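Local coordinates for alanine racemase (Acinetobacter baumannii, PDB 4QHR), which belongs to the alanine racemase family, whose members combine an N-terminal alpha/beta barrel of the TIM type with a separate C-terminal domain, at residues A[74-79]-A[94-99]; A[107-112]-A[145-150]; A[121-126]-A[153-158]; A[161-166]-A[193-198]; A[186-191]-A[204-209]. All coordinates share one frame; numbering follows the deposited sequence.

Contact 1: A[74-79]-A[94-99]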
# COMPACT_ATOMS: atom_id res chain seq x y z
N PRO A 74 -22.35 12.07 15.47
CA PRO A 74 -22.16 13.07 14.44
C PRO A 74 -20.92 12.73 13.57
O PRO A 74 -19.93 12.23 14.09
CB PRO A 74 -21.94 14.35 15.23
CG PRO A 74 -22.70 14.15 16.54
CD PRO A 74 -22.53 12.67 16.81
N VAL A 75 -21.02 12.98 12.27
CA VAL A 75 -19.94 12.71 11.30
C VAL A 75 -19.75 14.01 10.57
O VAL A 75 -20.73 14.63 10.20
CB VAL A 75 -20.27 11.58 10.32
CG1 VAL A 75 -19.24 11.51 9.19
CG2 VAL A 75 -20.26 10.25 11.02
N THR A 76 -18.50 14.43 10.38
CA THR A 76 -18.20 15.62 9.59
C THR A 76 -17.53 15.20 8.28
O THR A 76 -16.53 14.44 8.30
CB THR A 76 -17.33 16.59 10.36
OG1 THR A 76 -18.09 17.04 11.49
CG2 THR A 76 -17.02 17.79 9.52
N LEU A 77 -18.10 15.62 7.15
CA LEU A 77 -17.46 15.40 5.84
C LEU A 77 -16.46 16.53 5.67
O LEU A 77 -16.82 17.68 5.35
CB LEU A 77 -18.46 15.39 4.68
CG LEU A 77 -19.68 14.47 4.91
CD1 LEU A 77 -20.71 14.57 3.79
CD2 LEU A 77 -19.25 13.01 5.15
N ILE A 78 -15.18 16.20 5.87
CA ILE A 78 -14.17 17.27 6.03
C ILE A 78 -13.79 18.00 4.74
O ILE A 78 -13.11 18.99 4.79
CB ILE A 78 -12.91 16.69 6.75
CG1 ILE A 78 -12.17 17.71 7.64
CG2 ILE A 78 -11.95 16.09 5.75
CD1 ILE A 78 -12.96 18.17 8.86
N GLU A 79 -14.20 17.48 3.58
CA GLU A 79 -14.02 18.14 2.31
C GLU A 79 -15.35 18.49 1.72
O GLU A 79 -15.40 18.92 0.58
CB GLU A 79 -13.32 17.21 1.34
CG GLU A 79 -11.96 16.74 1.79
CD GLU A 79 -11.22 15.91 0.69
OE1 GLU A 79 -11.60 15.96 -0.52
OE2 GLU A 79 -10.23 15.20 1.04
N LYS A 94 -27.51 12.70 8.78
CA LYS A 94 -26.96 13.67 9.73
C LYS A 94 -25.42 13.84 9.67
O LYS A 94 -24.72 13.77 10.70
CB LYS A 94 -27.39 13.35 11.14
CG LYS A 94 -28.89 13.49 11.34
CD LYS A 94 -29.25 13.19 12.78
CE LYS A 94 -30.72 13.51 13.05
NZ LYS A 94 -31.29 12.45 13.95
N PHE A 95 -24.92 14.08 8.47
CA PHE A 95 -23.52 14.37 8.24
C PHE A 95 -23.35 15.88 8.06
O PHE A 95 -23.92 16.48 7.14
CB PHE A 95 -23.04 13.70 6.95
CG PHE A 95 -23.03 12.21 6.96
CD1 PHE A 95 -23.09 11.48 8.09
CD2 PHE A 95 -22.91 11.54 5.77
CE1 PHE A 95 -23.07 10.12 8.07
CE2 PHE A 95 -22.87 10.16 5.73
CZ PHE A 95 -22.95 9.46 6.88
N GLU A 96 -22.57 16.53 8.91
CA GLU A 96 -22.33 17.93 8.75
C GLU A 96 -21.29 18.09 7.65
O GLU A 96 -20.36 17.30 7.57
CB GLU A 96 -21.83 18.55 10.04
CG GLU A 96 -22.88 18.49 11.14
CD GLU A 96 -22.46 19.18 12.40
OE1 GLU A 96 -21.24 19.39 12.61
OE2 GLU A 96 -23.39 19.58 13.14
N CYS A 97 -21.44 19.14 6.85
CA CYS A 97 -20.58 19.37 5.71
C CYS A 97 -19.66 20.53 5.91
O CYS A 97 -20.09 21.60 6.33
CB CYS A 97 -21.41 19.66 4.46
SG CYS A 97 -22.39 18.26 3.96
N VAL A 98 -18.40 20.30 5.59
CA VAL A 98 -17.50 21.37 5.29
C VAL A 98 -17.92 21.98 3.95
O VAL A 98 -18.29 21.25 3.02
CB VAL A 98 -16.05 20.90 5.19
CG1 VAL A 98 -15.23 21.78 4.28
CG2 VAL A 98 -15.43 20.89 6.57
N ILE A 99 -17.89 23.31 3.84
CA ILE A 99 -17.89 23.94 2.54
C ILE A 99 -16.56 24.70 2.37
O ILE A 99 -16.06 25.34 3.30
CB ILE A 99 -19.13 24.85 2.26
CG1 ILE A 99 -19.15 26.08 3.15
CG2 ILE A 99 -20.42 24.05 2.33
CD1 ILE A 99 -20.12 27.16 2.69
O HOH W 1 -23.03 15.18 12.23
O HOH W 2 -20.42 16.53 12.99
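Val75 CB lies 3.6 Å from Phe95 CD1, the two side chains pointing the same way. They stand at the start of a parallel strand pair that matches Thr76 with Glu96 and runs on to Leu77 and Cys97. Three backbone bonds tie the strands. Val75 O accepts from Glu96 N at 2.9 Å. Glu96 O accepts from Leu77 N at 2.8 Å, in a bond that is nearly straight (164° at the hydrogen). Leu77 O receives Val98 N at 3.1 Å, a little tilted from the carbonyl plane. Glu96 thus donates and accepts across the pair, and so does Leu77. Near Val75 a water stands in for a direct bond. It accepts from Val75 N at 3.0 Å and donates to Lys94 O at 2.7 Å. Thr76 turns its backbone to the other side, where strand 54-57 bonds it. Cys97 N is met by the hydroxyl of Tyr115.

The side chain of Glu96 lies on the same face as Thr76. A second water binds Thr76 OG1 at 2.8 Å and donates a weak bond to Glu96 OE1. The main partners of that carboxylate lie toward the next strand: Trp123 NE1 bonds OE1, and Lys121 makes a salt bridge to OE2. On the other face Val75, Leu77, Phe95 and Cys97 pack as apolar groups. Leu77 CD2 reaches Phe95 CD2 at 4.0 Å. Helix 60-68 covers Val75 and Phe95. Strand 75-77, helix 87-92 and strand 95-99 form a beta-alpha-beta unit, the repeating element of a TIM-type barrel.

Contact 2: A[107-112]-A[145-150]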
# COMPACT_ATOMS: atom_id res chain seq x y z
N TRP A 107 -24.93 24.80 -3.42
CA TRP A 107 -25.72 23.58 -3.13
C TRP A 107 -26.33 23.56 -1.72
O TRP A 107 -27.45 23.08 -1.51
CB TRP A 107 -24.87 22.35 -3.31
CG TRP A 107 -24.34 22.15 -4.71
CD1 TRP A 107 -24.85 22.64 -5.88
CD2 TRP A 107 -23.17 21.37 -5.07
NE1 TRP A 107 -24.06 22.24 -6.94
CE2 TRP A 107 -23.04 21.45 -6.47
CE3 TRP A 107 -22.24 20.62 -4.34
CZ2 TRP A 107 -22.01 20.79 -7.16
CZ3 TRP A 107 -21.21 19.98 -5.02
CH2 TRP A 107 -21.12 20.07 -6.42
N LEU A 108 -25.58 24.07 -0.75
CA LEU A 108 -26.01 24.08 0.65
C LEU A 108 -27.20 25.02 0.82
O LEU A 108 -28.20 24.68 1.47
CB LEU A 108 -24.87 24.54 1.54
CG LEU A 108 -25.28 24.63 3.01
CD1 LEU A 108 -25.56 23.24 3.62
CD2 LEU A 108 -24.20 25.33 3.75
N ILE A 109 -27.10 26.22 0.28
CA ILE A 109 -28.25 27.16 0.33
C ILE A 109 -29.47 26.57 -0.33
O ILE A 109 -30.58 26.66 0.18
CB ILE A 109 -27.92 28.49 -0.38
CG1 ILE A 109 -26.84 29.26 0.36
CG2 ILE A 109 -29.20 29.34 -0.60
CD1 ILE A 109 -27.17 29.65 1.77
N LYS A 110 -29.26 25.95 -1.47
CA LYS A 110 -30.30 25.22 -2.14
C LYS A 110 -31.02 24.25 -1.22
O LYS A 110 -32.24 24.16 -1.31
CB LYS A 110 -29.76 24.49 -3.36
CG LYS A 110 -30.80 23.78 -4.21
CD LYS A 110 -30.52 23.91 -5.72
CE LYS A 110 -31.53 23.10 -6.55
NZ LYS A 110 -31.21 21.64 -6.61
N HIS A 111 -30.28 23.51 -0.37
CA HIS A 111 -30.87 22.55 0.57
C HIS A 111 -30.96 23.06 2.02
O HIS A 111 -31.04 22.27 2.95
CB HIS A 111 -30.08 21.24 0.55
CG HIS A 111 -30.12 20.55 -0.77
ND1 HIS A 111 -29.24 20.86 -1.79
CD2 HIS A 111 -30.96 19.62 -1.27
CE1 HIS A 111 -29.52 20.13 -2.85
NE2 HIS A 111 -30.55 19.36 -2.56
N LYS A 112 -31.02 24.36 2.20
CA LYS A 112 -30.91 24.93 3.54
C LYS A 112 -32.00 24.49 4.52
O LYS A 112 -31.71 24.21 5.67
CB LYS A 112 -30.81 26.45 3.46
CG LYS A 112 -32.13 27.17 3.24
CD LYS A 112 -31.89 28.66 3.14
CE LYS A 112 -33.13 29.41 2.69
NZ LYS A 112 -32.70 30.54 1.79
N LYS A 145 -21.30 35.51 7.02
CA LYS A 145 -22.40 36.44 7.23
C LYS A 145 -23.66 35.98 6.55
O LYS A 145 -24.71 35.99 7.17
CB LYS A 145 -22.01 37.86 6.85
CG LYS A 145 -21.01 38.39 7.86
CD LYS A 145 -20.77 39.89 7.84
CE LYS A 145 -19.74 40.21 8.93
NZ LYS A 145 -19.72 41.67 9.19
N THR A 146 -23.55 35.51 5.30
CA THR A 146 -24.71 35.05 4.58
C THR A 146 -25.33 33.79 5.17
O THR A 146 -26.55 33.68 5.30
CB THR A 146 -24.36 34.88 3.09
OG1 THR A 146 -23.86 36.11 2.59
CG2 THR A 146 -25.57 34.53 2.29
N LEU A 147 -24.49 32.84 5.55
CA LEU A 147 -25.00 31.61 6.13
C LEU A 147 -25.72 31.88 7.43
O LEU A 147 -26.82 31.32 7.69
CB LEU A 147 -23.84 30.61 6.37
CG LEU A 147 -23.25 30.04 5.09
CD1 LEU A 147 -21.92 29.34 5.37
CD2 LEU A 147 -24.23 29.11 4.44
N LYS A 148 -25.10 32.69 8.28
CA LYS A 148 -25.78 33.09 9.54
C LYS A 148 -27.16 33.72 9.29
O LYS A 148 -28.15 33.35 9.92
CB LYS A 148 -24.94 34.09 10.32
CG LYS A 148 -23.75 33.51 11.01
CD LYS A 148 -23.16 34.61 11.88
CE LYS A 148 -22.04 34.13 12.76
NZ LYS A 148 -21.67 35.18 13.73
N SER A 149 -27.21 34.65 8.35
CA SER A 149 -28.46 35.33 8.05
C SER A 149 -29.47 34.38 7.44
O SER A 149 -30.63 34.56 7.64
CB SER A 149 -28.24 36.59 7.19
OG SER A 149 -27.97 36.23 5.86
N GLU A 150 -29.01 33.36 6.72
CA GLU A 150 -29.88 32.28 6.22
C GLU A 150 -30.36 31.27 7.25
O GLU A 150 -31.14 30.43 6.92
CB GLU A 150 -29.20 31.54 5.05
CG GLU A 150 -29.01 32.37 3.79
CD GLU A 150 -30.33 32.67 3.09
OE1 GLU A 150 -31.33 31.95 3.32
OE2 GLU A 150 -30.36 33.66 2.34
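Leu147 is the first residue of 145-150 to meet the other helix, and one methyl does the work. Its CD2 lies 3.8 Å from Leu108 CD2 and 4.0 Å from Ile109 CD1. Leu147 and Leu108 cross at about a right angle. Both leucines also rest on strand 122-125, Leu147 on Val124 and Leu108 on Val122.

Glu150, at the end of the segment, touches twice, and its backbone N-H is bonded to Thr146 O. Its CG packs 3.9 Å from Ile109 CD1, with the two side chains at about a right angle. Beyond CG the chain bends (chi2 -70°), and OE1 forms a salt bridge with Lys112 NZ. The modelled separation of OE1 and NZ, 2.5 Å, is very short, so its exact value is doubtful. The other oxygen, OE2, stands farther from NZ, at 3.9 Å. Lys112 and Glu150 are partly exposed, while Leu108 and Leu147 are buried. Phe152 touches both Leu108 and Lys112. Here helix 102-110 and the start of helix 112-117 meet helix 139-149, as neighbouring helices do in the outer layer of a TIM-type barrel.

Contact 3: A[121-126]-A[153-158]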
# COMPACT_ATOMS: atom_id res chain seq x y z
N LYS A 121 -24.70 21.68 11.63
CA LYS A 121 -23.86 22.84 11.45
C LYS A 121 -23.18 22.75 10.12
O LYS A 121 -23.07 21.66 9.52
CB LYS A 121 -22.81 23.00 12.56
CG LYS A 121 -23.37 22.93 13.98
CD LYS A 121 -22.32 22.97 15.09
CE LYS A 121 -21.36 21.82 15.08
NZ LYS A 121 -21.96 20.49 15.46
N VAL A 122 -22.70 23.89 9.65
CA VAL A 122 -21.91 23.93 8.43
C VAL A 122 -20.52 24.37 8.85
O VAL A 122 -20.37 25.35 9.62
CB VAL A 122 -22.54 24.83 7.35
CG1 VAL A 122 -22.90 26.16 7.89
CG2 VAL A 122 -21.59 25.00 6.16
N TRP A 123 -19.52 23.63 8.40
CA TRP A 123 -18.13 23.93 8.69
C TRP A 123 -17.55 24.75 7.53
O TRP A 123 -17.53 24.30 6.40
CB TRP A 123 -17.33 22.64 8.96
CG TRP A 123 -17.80 21.88 10.15
CD1 TRP A 123 -19.06 21.36 10.33
CD2 TRP A 123 -17.04 21.49 11.28
NE1 TRP A 123 -19.12 20.71 11.54
CE2 TRP A 123 -17.89 20.76 12.13
CE3 TRP A 123 -15.70 21.69 11.66
CZ2 TRP A 123 -17.46 20.24 13.35
CZ3 TRP A 123 -15.27 21.19 12.85
CH2 TRP A 123 -16.13 20.45 13.70
N VAL A 124 -17.13 25.98 7.80
CA VAL A 124 -16.71 26.90 6.73
C VAL A 124 -15.20 26.96 6.78
O VAL A 124 -14.62 27.47 7.76
CB VAL A 124 -17.34 28.29 6.87
CG1 VAL A 124 -16.92 29.16 5.71
CG2 VAL A 124 -18.87 28.18 6.94
N LYS A 125 -14.57 26.46 5.73
CA LYS A 125 -13.13 26.23 5.68
C LYS A 125 -12.41 27.49 5.15
O LYS A 125 -12.74 27.99 4.11
CB LYS A 125 -12.84 25.00 4.80
CG LYS A 125 -11.37 24.64 4.45
CD LYS A 125 -10.47 24.36 5.64
CE LYS A 125 -9.29 23.41 5.31
NZ LYS A 125 -8.14 24.11 4.70
N LEU A 126 -11.42 27.92 5.90
CA LEU A 126 -10.54 29.00 5.54
C LEU A 126 -9.29 28.48 4.86
O LEU A 126 -8.62 27.55 5.35
CB LEU A 126 -10.08 29.72 6.80
CG LEU A 126 -9.08 30.90 6.73
CD1 LEU A 126 -9.70 32.09 6.01
CD2 LEU A 126 -8.61 31.28 8.12
N THR A 153 -25.98 27.54 11.66
CA THR A 153 -24.98 27.61 12.71
C THR A 153 -23.69 27.14 12.05
O THR A 153 -23.62 26.03 11.47
CB THR A 153 -25.32 26.72 13.92
OG1 THR A 153 -26.51 27.24 14.56
CG2 THR A 153 -24.18 26.65 14.93
N CYS A 154 -22.69 28.00 12.14
CA CYS A 154 -21.40 27.81 11.46
C CYS A 154 -20.28 27.36 12.39
O CYS A 154 -20.30 27.62 13.63
CB CYS A 154 -20.93 29.13 10.84
SG CYS A 154 -21.97 29.73 9.54
N VAL A 155 -19.28 26.71 11.82
CA VAL A 155 -18.02 26.47 12.53
C VAL A 155 -16.91 26.98 11.64
O VAL A 155 -16.78 26.50 10.53
CB VAL A 155 -17.77 24.97 12.80
CG1 VAL A 155 -16.44 24.79 13.50
CG2 VAL A 155 -18.90 24.37 13.59
N LEU A 156 -16.14 27.93 12.09
CA LEU A 156 -14.96 28.40 11.37
C LEU A 156 -13.90 27.33 11.50
O LEU A 156 -13.46 27.01 12.63
CB LEU A 156 -14.44 29.70 11.96
CG LEU A 156 -13.17 30.29 11.35
CD1 LEU A 156 -13.37 30.58 9.86
CD2 LEU A 156 -12.83 31.59 12.09
N ALA A 157 -13.45 26.82 10.36
CA ALA A 157 -12.48 25.72 10.33
C ALA A 157 -11.23 26.10 9.54
O ALA A 157 -11.30 26.62 8.44
CB ALA A 157 -13.09 24.46 9.73
N MET A 158 -10.09 25.84 10.14
CA MET A 158 -8.82 25.89 9.43
C MET A 158 -7.96 24.65 9.73
O MET A 158 -8.16 23.97 10.74
CB MET A 158 -8.09 27.11 9.86
CG MET A 158 -6.95 27.51 8.94
SD MET A 158 -6.01 28.78 9.77
CE MET A 158 -5.39 27.97 11.27
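Val155 packs over one face of the Trp123 indole. Its CG1 sits 4.0 Å from the centroid of the six-membered ring, 22° off the ring normal, a CH-pi contact. The two side chains lie side by side and point the same way. Ala157 CB approaches the same ring at its edge, 4.3 Å from CE3. On the other face of the sheet Val122 CG1 touches Cys154 SG at 4.0 Å, and Leu147 of helix 139-149 covers Cys154 and Val124. Further along, Leu126 CD2 meets Met158 SD.

Between the two faces, five backbone bonds join the strands in a regular parallel ladder. Val122 N donates to Thr153 O, and Val155 N to Val122 O at 2.8 Å. Val124 N goes to Val155 O, Ala157 N to Val124 O, and Leu126 N to Ala157 O. The Ala157 donor stands above the Val124 carbonyl plane, 37° out of it.

Lys121 forms the polar edge. Its CG lies 3.9 Å from Thr153 CG2 and its CE 3.8 Å from Val155 CG2. The lysine thus packs with its carbons, and one carboxylate on the next strand, Glu96, pairs with both its NZ and the buried indole N-H.

Contact 4: A[161-166]-A[193-198]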
# COMPACT_ATOMS: atom_id res chain seq x y z
N ALA A 161 -0.75 24.19 7.99
CA ALA A 161 0.12 23.55 7.00
C ALA A 161 1.38 22.89 7.59
O ALA A 161 1.84 21.87 7.09
CB ALA A 161 0.51 24.59 5.95
N ASN A 162 1.95 23.47 8.64
CA ASN A 162 3.27 23.11 9.16
C ASN A 162 3.27 23.09 10.67
O ASN A 162 4.28 23.47 11.30
CB ASN A 162 4.32 24.13 8.70
CG ASN A 162 4.41 24.24 7.19
OD1 ASN A 162 4.09 25.29 6.61
ND2 ASN A 162 4.79 23.18 6.56
N ALA A 163 2.17 22.64 11.29
CA ALA A 163 2.12 22.57 12.76
C ALA A 163 3.14 21.59 13.33
O ALA A 163 3.58 21.74 14.49
CB ALA A 163 0.72 22.21 13.23
N ASP A 164 3.50 20.58 12.54
CA ASP A 164 4.50 19.63 12.95
C ASP A 164 5.92 20.18 13.15
O ASP A 164 6.74 19.45 13.71
CB ASP A 164 4.59 18.49 11.95
CG ASP A 164 5.03 18.95 10.57
OD1 ASP A 164 4.47 19.91 10.00
OD2 ASP A 164 5.97 18.36 10.06
N VAL A 165 6.24 21.42 12.75
CA VAL A 165 7.59 21.96 12.95
C VAL A 165 7.49 23.41 13.35
O VAL A 165 6.40 23.96 13.41
CB VAL A 165 8.46 21.87 11.65
CG1 VAL A 165 8.87 20.45 11.35
CG2 VAL A 165 7.73 22.47 10.47
N ASP A 166 8.62 24.07 13.63
CA ASP A 166 8.62 25.52 13.78
C ASP A 166 8.73 26.11 12.42
O ASP A 166 9.65 25.79 11.70
CB ASP A 166 9.80 26.03 14.60
CG ASP A 166 9.71 25.65 16.07
OD1 ASP A 166 8.59 25.45 16.59
OD2 ASP A 166 10.79 25.58 16.71
N ASN A 193 -5.16 20.11 14.69
CA ASN A 193 -4.80 18.71 14.37
C ASN A 193 -3.99 18.16 15.56
O ASN A 193 -3.92 18.83 16.59
CB ASN A 193 -4.09 18.63 13.03
CG ASN A 193 -2.81 19.49 12.95
OD1 ASN A 193 -2.38 20.08 13.95
ND2 ASN A 193 -2.22 19.54 11.79
N SER A 194 -3.39 16.98 15.43
CA SER A 194 -2.68 16.38 16.52
C SER A 194 -1.53 17.29 16.97
O SER A 194 -1.35 17.50 18.15
CB SER A 194 -2.10 15.02 16.12
OG SER A 194 -3.12 14.10 15.76
N ALA A 195 -0.80 17.81 16.01
CA ALA A 195 0.38 18.63 16.35
C ALA A 195 -0.02 19.88 17.17
O ALA A 195 0.63 20.23 18.20
CB ALA A 195 1.11 19.02 15.07
N ALA A 196 -1.07 20.55 16.69
CA ALA A 196 -1.59 21.74 17.37
C ALA A 196 -2.20 21.42 18.74
O ALA A 196 -2.10 22.25 19.66
CB ALA A 196 -2.62 22.44 16.52
N ILE A 197 -2.82 20.23 18.91
CA ILE A 197 -3.27 19.80 20.24
C ILE A 197 -2.09 19.79 21.24
O ILE A 197 -2.23 20.23 22.40
CB ILE A 197 -4.05 18.44 20.18
CG1 ILE A 197 -5.38 18.64 19.45
CG2 ILE A 197 -4.31 17.89 21.58
CD1 ILE A 197 -6.08 17.39 19.00
N PHE A 198 -0.91 19.32 20.80
CA PHE A 198 0.25 19.30 21.68
C PHE A 198 0.84 20.70 21.87
O PHE A 198 1.23 21.07 23.00
CB PHE A 198 1.34 18.35 21.15
CG PHE A 198 1.09 16.91 21.45
CD1 PHE A 198 1.37 16.41 22.68
CD2 PHE A 198 0.60 16.07 20.50
CE1 PHE A 198 1.14 15.07 22.99
CE2 PHE A 198 0.39 14.75 20.76
CZ PHE A 198 0.64 14.24 22.02
O HOH W 3 0.04 20.98 10.26
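The first turn of helix 194-199 meets a type I beta turn, Asn162 to Val165, through two alanine methyls. Ala163 CB lies 3.7 Å from Ala195 CB. The same Ala195 methyl is 3.8 Å from Asp164 N, so it sits against the backbone of the turn. Ala163 CB also touches Asn193 OD1, at 3.8 Å. Small side chains allow the backbones to come close: the CA atoms of Asp164 and Ala195 are 5.4 Å apart.

Asn193 is the N-cap of the helix. Its CG lies between the backbone N and the carbonyl carbon (chi1 58°). From there OD1 accepts from Ala196 N at 3.1 Å, in a nearly straight bond of 166° at the hydrogen. This is a side-chain cap on an N-H of the first turn. The amide nitrogen of the same side chain serves the turn. Asn193 ND2 donates to a water at 3.1 Å, and Ala163 N donates to that water at 2.9 Å. No direct hydrogen bond joins the two segments.

The capped end of the helix lies at the modified residue LLP at position 34. Ser194 OG bonds a phosphate oxygen of LLP, and also Met213 N. The helix N-terminus would tend to attract that negative charge. The carbonyl of Ala163, within the turn, accepts from Lys199 NZ, at the far end of the same short helix.

Contact 5: A[186-191]-A[204-209]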
# COMPACT_ATOMS: atom_id res chain seq x y z
N PRO A 186 -20.10 36.23 17.31
CA PRO A 186 -19.94 34.94 17.97
C PRO A 186 -19.98 33.75 16.97
O PRO A 186 -20.94 33.65 16.19
CB PRO A 186 -21.15 34.89 18.91
CG PRO A 186 -22.22 35.71 18.22
CD PRO A 186 -21.46 36.79 17.49
N ILE A 187 -18.98 32.87 17.04
CA ILE A 187 -18.93 31.70 16.16
C ILE A 187 -18.12 30.57 16.80
O ILE A 187 -17.15 30.81 17.51
CB ILE A 187 -18.43 32.10 14.75
CG1 ILE A 187 -18.67 31.00 13.69
CG2 ILE A 187 -16.96 32.56 14.72
CD1 ILE A 187 -18.20 31.40 12.31
N LEU A 188 -18.54 29.33 16.52
CA LEU A 188 -17.76 28.20 16.90
C LEU A 188 -16.52 28.16 16.02
O LEU A 188 -16.51 28.67 14.88
CB LEU A 188 -18.57 26.91 16.72
CG LEU A 188 -19.84 26.82 17.54
CD1 LEU A 188 -20.77 25.77 16.95
CD2 LEU A 188 -19.56 26.61 19.02
N ALA A 189 -15.49 27.52 16.55
CA ALA A 189 -14.24 27.40 15.83
C ALA A 189 -13.49 26.09 16.10
O ALA A 189 -13.61 25.49 17.16
CB ALA A 189 -13.36 28.56 16.16
N SER A 190 -12.67 25.72 15.11
CA SER A 190 -11.91 24.47 15.12
C SER A 190 -10.66 24.63 14.24
O SER A 190 -10.75 24.91 13.01
CB SER A 190 -12.73 23.34 14.53
OG SER A 190 -12.04 22.06 14.61
N CYS A 191 -9.50 24.40 14.86
CA CYS A 191 -8.29 24.38 14.04
C CYS A 191 -7.16 23.42 14.43
O CYS A 191 -6.22 23.30 13.67
CB CYS A 191 -7.75 25.77 13.91
SG CYS A 191 -7.06 26.36 15.44
N ASN A 204 -7.57 25.68 20.90
CA ASN A 204 -8.51 24.58 20.94
C ASN A 204 -9.91 25.02 20.55
O ASN A 204 -10.59 24.33 19.79
CB ASN A 204 -8.60 23.94 22.34
CG ASN A 204 -7.40 23.10 22.72
OD1 ASN A 204 -6.50 22.76 21.93
ND2 ASN A 204 -7.37 22.77 23.93
N PHE A 205 -10.34 26.17 21.08
CA PHE A 205 -11.76 26.60 20.89
C PHE A 205 -12.76 25.46 21.10
O PHE A 205 -12.64 24.69 22.08
CB PHE A 205 -11.90 27.32 19.56
CG PHE A 205 -11.01 28.53 19.45
CD1 PHE A 205 -11.25 29.63 20.29
CD2 PHE A 205 -9.94 28.57 18.57
CE1 PHE A 205 -10.44 30.76 20.24
CE2 PHE A 205 -9.14 29.72 18.50
CZ PHE A 205 -9.39 30.80 19.36
N ASP A 206 -13.73 25.30 20.20
CA ASP A 206 -14.88 24.42 20.46
C ASP A 206 -14.67 22.95 20.04
O ASP A 206 -15.21 22.04 20.66
CB ASP A 206 -16.08 25.01 19.77
CG ASP A 206 -16.30 26.46 20.18
OD1 ASP A 206 -16.82 26.67 21.30
OD2 ASP A 206 -15.88 27.36 19.46
N TYR A 207 -13.92 22.73 18.97
CA TYR A 207 -13.65 21.41 18.43
C TYR A 207 -12.17 21.26 18.05
O TYR A 207 -11.65 22.05 17.31
CB TYR A 207 -14.46 21.17 17.16
CG TYR A 207 -15.95 21.09 17.36
CD1 TYR A 207 -16.73 22.24 17.31
CD2 TYR A 207 -16.57 19.89 17.59
CE1 TYR A 207 -18.11 22.19 17.50
CE2 TYR A 207 -17.95 19.82 17.76
CZ TYR A 207 -18.70 20.98 17.73
OH TYR A 207 -20.06 20.93 17.89
N VAL A 208 -11.54 20.20 18.56
CA VAL A 208 -10.23 19.77 18.09
C VAL A 208 -10.45 18.52 17.19
O VAL A 208 -11.46 17.78 17.33
CB VAL A 208 -9.28 19.50 19.28
CG1 VAL A 208 -9.06 20.80 20.05
CG2 VAL A 208 -9.75 18.38 20.18
N ARG A 209 -9.49 18.28 16.31
CA ARG A 209 -9.56 17.24 15.30
C ARG A 209 -8.30 16.37 15.30
O ARG A 209 -7.56 16.41 14.37
CB ARG A 209 -9.74 17.84 13.93
CG ARG A 209 -10.90 18.85 13.86
CD ARG A 209 -11.25 19.25 12.45
NE ARG A 209 -10.11 19.76 11.65
CZ ARG A 209 -9.72 21.02 11.54
NH1 ARG A 209 -10.32 22.00 12.21
NH2 ARG A 209 -8.66 21.31 10.76
O HOH W 4 -15.54 29.97 20.34
O HOH W 5 -9.16 23.85 17.56
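Ser190 OG is held by two bonds, one given and one accepted. It donates to Tyr207 O at 2.7 Å and accepts from Arg209 NH1 at 3.0 Å. OG, anti to the backbone N (chi1 -176°), is set beside the carbonyl carbon, where it meets both partners. It stands above the Tyr207 carbonyl plane, 54° out of it. Arg209 NH1 also makes a weak bond to Ser190 O, which lies at the edge of the guanidinium.

Ala189 O is a shared acceptor. Asp206 N bonds it at 3.0 Å, and Tyr207 N reaches it weakly at 3.3 Å. In return, Asp206 OD2 accepts from Ala189 N at 2.9 Å, on the anti side of the carboxylate. A water donates to OD2 as well. The side chains of Leu188 and Asp206 cross at about a right angle, with Leu188 CD2 3.5 Å from Asp206 CG. Ala189 CB packs on Phe205 CB at 3.9 Å. A second water accepts from Cys191 N and lies within bonding distance of Asn204 O.

Strands 188-190 and 207-208 are the two end strands of the parallel sheet. Their meeting here closes it into a barrel. Arg209 NH2 bonds Met158 O, and its NE bonds ring atom N1 of the modified residue LLP at position 34. Ser190 is thus second-shell to LLP, and its hydroxyl, with Met158 O, probably positions the guanidinium.

How the contacts relate
Contacts 1, 3 and 5 lie on one eight-stranded parallel sheet. Strand 95-99 of contact 1 adjoins strand 122-125 of contact 3, and strand 154-157 adjoins strand 188-190 of contact 5. The centres of contacts 1 and 3 are about 10 Å apart, those of contacts 3 and 5 about 9 Å. Contact 2 lies outside this barrel, its centre about 12 Å from that of contact 3. The two alternate along the chain, because helix 139-149 connects the strands of contact 3. Contacts 4 and 5 also alternate: helix 194-199 lies between strands 188-190 and 207-208. Contacts 4 and 5 each hold a residue that bonds LLP, Ser194 and Arg209, while contact 2 packs the outer helices.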